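Local coordinates for protein profilin-2 (Acanthamoeba castellanii, PDB 1F2K) that binds monomeric actin, limiting or promoting its polymerization according to concentration, and also binds the membrane lipid PIP2, at residues A94-V99 with K115-L120. Sequence-based numbering, arbitrary orientation.
Sequences AILIGV and KLADYL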
ATOM      1  N   ALA A  94     -11.064   2.071   0.482  1.00 19.83           N
ATOM      2  CA  ALA A  94      -9.991   1.104   0.643  1.00 23.46           C
ATOM      3  C   ALA A  94      -8.653   1.742   0.937  1.00 22.61           C
ATOM      4  O   ALA A  94      -8.544   2.931   1.216  1.00 23.34           O
ATOM      5  CB  ALA A  94      -9.869   0.265  -0.623  1.00 19.57           C
ATOM      6  N   ILE A  95      -7.615   0.922   0.837  1.00 24.19           N
ATOM      7  CA  ILE A  95      -6.238   1.370   1.024  1.00 14.73           C
ATOM      8  C   ILE A  95      -5.455   0.626  -0.006  1.00 14.56           C
ATOM      9  O   ILE A  95      -5.579  -0.616  -0.120  1.00 15.24           O
ATOM     10  CB  ILE A  95      -5.710   1.025   2.455  1.00 23.34           C
ATOM     11  CG1 ILE A  95      -6.508   1.827   3.486  1.00 14.36           C
ATOM     12  CG2 ILE A  95      -4.268   1.409   2.590  1.00 16.91           C
ATOM     13  CD1 ILE A  95      -6.549   1.233   4.768  1.00 15.81           C
ATOM     14  N   LEU A  96      -4.662   1.360  -0.777  1.00 15.36           N
ATOM     15  CA  LEU A  96      -3.870   0.703  -1.822  1.00 17.02           C
ATOM     16  C   LEU A  96      -2.495   0.372  -1.281  1.00 26.94           C
ATOM     17  O   LEU A  96      -1.922   1.123  -0.473  1.00 26.61           O
ATOM     18  CB  LEU A  96      -3.748   1.612  -3.036  1.00 23.62           C
ATOM     19  CG  LEU A  96      -5.077   2.322  -3.314  1.00 26.14           C
ATOM     20  CD1 LEU A  96      -4.903   3.324  -4.465  1.00 21.61           C
ATOM     21  CD2 LEU A  96      -6.161   1.277  -3.601  1.00 22.70           C
ATOM     22  N   ILE A  97      -1.947  -0.750  -1.721  1.00 24.42           N
ATOM     23  CA  ILE A  97      -0.643  -1.154  -1.229  1.00 22.88           C
ATOM     24  C   ILE A  97       0.240  -1.603  -2.343  1.00 18.44           C
ATOM     25  O   ILE A  97      -0.101  -2.566  -2.991  1.00 30.83           O
ATOM     26  CB  ILE A  97      -0.755  -2.338  -0.268  1.00 20.27           C
ATOM     27  CG1 ILE A  97      -1.533  -1.969   0.971  1.00 19.77           C
ATOM     28  CG2 ILE A  97       0.575  -2.766   0.205  1.00 13.53           C
ATOM     29  CD1 ILE A  97      -1.778  -3.242   1.745  1.00 16.86           C
ATOM     30  N   GLY A  98       1.379  -0.935  -2.539  1.00 14.98           N
ATOM     31  CA  GLY A  98       2.311  -1.340  -3.578  1.00 16.65           C
ATOM     32  C   GLY A  98       3.765  -1.419  -3.111  1.00 19.35           C
ATOM     33  O   GLY A  98       4.339  -0.421  -2.627  1.00 29.20           O
ATOM     34  N   VAL A  99       4.382  -2.584  -3.280  1.00 19.59           N
ATOM     35  CA  VAL A  99       5.765  -2.797  -2.874  1.00 27.90           C
ATOM     36  C   VAL A  99       6.651  -2.745  -4.110  1.00 28.07           C
ATOM     37  O   VAL A  99       6.240  -3.113  -5.205  1.00 40.81           O
ATOM     38  CB  VAL A  99       5.988  -4.176  -2.114  1.00 29.90           C
ATOM     39  CG1 VAL A  99       4.791  -4.496  -1.204  1.00 39.87           C
ATOM     40  CG2 VAL A  99       6.222  -5.286  -3.071  1.00 33.47           C
ATOM     41  N   LYS A 115      -1.447   7.886  -7.944  1.00 16.62           N
ATOM     42  CA  LYS A 115      -2.207   8.203  -9.161  1.00 17.48           C
ATOM     43  C   LYS A 115      -3.456   7.309  -9.191  1.00 15.60           C
ATOM     44  O   LYS A 115      -4.537   7.754  -9.601  1.00 19.35           O
ATOM     45  CB  LYS A 115      -1.346   7.942 -10.424  1.00 16.29           C
ATOM     46  CG  LYS A 115      -1.961   8.409 -11.760  1.00 28.72           C
ATOM     47  CD  LYS A 115      -1.144   7.853 -12.976  1.00 34.51           C
ATOM     48  CE  LYS A 115      -1.600   8.466 -14.323  1.00 47.56           C
ATOM     49  NZ  LYS A 115      -1.101   9.873 -14.629  1.00 42.19           N
ATOM     50  N   LEU A 116      -3.303   6.055  -8.756  1.00 15.65           N
ATOM     51  CA  LEU A 116      -4.442   5.120  -8.715  1.00 16.99           C
ATOM     52  C   LEU A 116      -5.461   5.528  -7.653  1.00 20.03           C
ATOM     53  O   LEU A 116      -6.678   5.369  -7.832  1.00 16.91           O
ATOM     54  CB  LEU A 116      -3.985   3.679  -8.429  1.00 10.52           C
ATOM     55  CG  LEU A 116      -5.245   2.791  -8.265  1.00 28.71           C
ATOM     56  CD1 LEU A 116      -6.102   2.922  -9.549  1.00 25.42           C
ATOM     57  CD2 LEU A 116      -4.908   1.330  -7.973  1.00 10.33           C
ATOM     58  N   ALA A 117      -4.942   6.057  -6.551  1.00 20.17           N
ATOM     59  CA  ALA A 117      -5.774   6.483  -5.444  1.00 24.23           C
ATOM     60  C   ALA A 117      -6.614   7.681  -5.875  1.00 19.28           C
ATOM     61  O   ALA A 117      -7.797   7.752  -5.577  1.00 27.30           O
ATOM     62  CB  ALA A 117      -4.899   6.821  -4.241  1.00 11.08           C
ATOM     63  N   ASP A 118      -6.020   8.611  -6.597  1.00 18.68           N
ATOM     64  CA  ASP A 118      -6.791   9.771  -7.024  1.00 19.20           C
ATOM     65  C   ASP A 118      -7.931   9.323  -7.922  1.00 16.33           C
ATOM     66  O   ASP A 118      -9.040   9.878  -7.901  1.00 14.43           O
ATOM     67  CB  ASP A 118      -5.920  10.792  -7.788  1.00 14.59           C
ATOM     68  CG  ASP A 118      -4.907  11.546  -6.878  1.00 32.01           C
ATOM     69  OD1 ASP A 118      -5.063  11.558  -5.628  1.00 23.78           O
ATOM     70  OD2 ASP A 118      -3.948  12.145  -7.425  1.00 25.05           O
ATOM     71  N   TYR A 119      -7.644   8.321  -8.746  1.00 21.64           N
ATOM     72  CA  TYR A 119      -8.662   7.835  -9.648  1.00 19.71           C
ATOM     73  C   TYR A 119      -9.832   7.245  -8.860  1.00 16.58           C
ATOM     74  O   TYR A 119     -10.982   7.669  -9.026  1.00 14.47           O
ATOM     75  CB  TYR A 119      -8.084   6.785 -10.568  1.00 20.77           C
ATOM     76  CG  TYR A 119      -9.143   6.149 -11.420  1.00 31.03           C
ATOM     77  CD1 TYR A 119      -9.753   6.856 -12.487  1.00 29.71           C
ATOM     78  CD2 TYR A 119      -9.579   4.853 -11.154  1.00 25.40           C
ATOM     79  CE1 TYR A 119     -10.787   6.259 -13.268  1.00 22.54           C
ATOM     80  CE2 TYR A 119     -10.618   4.257 -11.921  1.00 42.74           C
ATOM     81  CZ  TYR A 119     -11.215   4.965 -12.967  1.00 26.33           C
ATOM     82  OH  TYR A 119     -12.266   4.376 -13.641  1.00 38.41           O
ATOM     83  N   LEU A 120      -9.507   6.298  -7.974  1.00 14.29           N
ATOM     84  CA  LEU A 120     -10.511   5.650  -7.180  1.00 12.56           C
ATOM     85  C   LEU A 120     -11.275   6.681  -6.390  1.00 23.25           C
ATOM     86  O   LEU A 120     -12.506   6.634  -6.395  1.00 32.10           O
ATOM     87  CB  LEU A 120      -9.887   4.608  -6.263  1.00 10.12           C
ATOM     88  CG  LEU A 120      -9.226   3.443  -6.986  1.00  8.33           C
ATOM     89  CD1 LEU A 120      -8.542   2.478  -6.005  1.00 16.24           C
ATOM     90  CD2 LEU A 120     -10.262   2.758  -7.768  1.00 12.85           C
TER
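Leu96 lays a methyl on the flat peptide that joins Leu116 to Ala117. CD1 sits over one face of this amide, almost straight above Ala117 N at 3.4 Å. The setting is the profilin fold, where the C-terminal helix 106-121 packs on the central antiparallel sheet. Strand 94-99 and helix 115-120 run nearly antiparallel at 160°, with axes 9.4 Å apart. Leu96 alone bridges them from the strand side, and no hydrogen bond crosses. Its CG stands beside its own backbone N (chi1 -40°). CD1 lies against Leu116 and Ala117 and also nears Leu120 CD1, while CD2 meets Leu120 alone. The flank of Leu116 runs alongside the first methyl, with CG at 3.9 Å from Leu96 CD1. CD2 of Leu96 meets CD1 of Leu120 tip to tip at 3.6 Å. Leu116 and Leu120 are one helical turn apart, and both side chains point toward the strand. All four touching residues are buried. Helix 2-11 packs against the same helix leucines, with Leu10 on Leu116 and Trp2 and Tyr5 on Leu120. Ala117 also rests on Val89 of the adjoining strand. Lys115 and Asp118 point away from strand 94-99. Lys115 is an exposed residue of the actin-binding site, and Asp118 OD1 forms a salt bridge with Arg75. The packing is tightest at Ala117, whose CB is 3.5 Å from Leu96 CD1 and whose CA is closer still, at 3.4 Å from the same methyl.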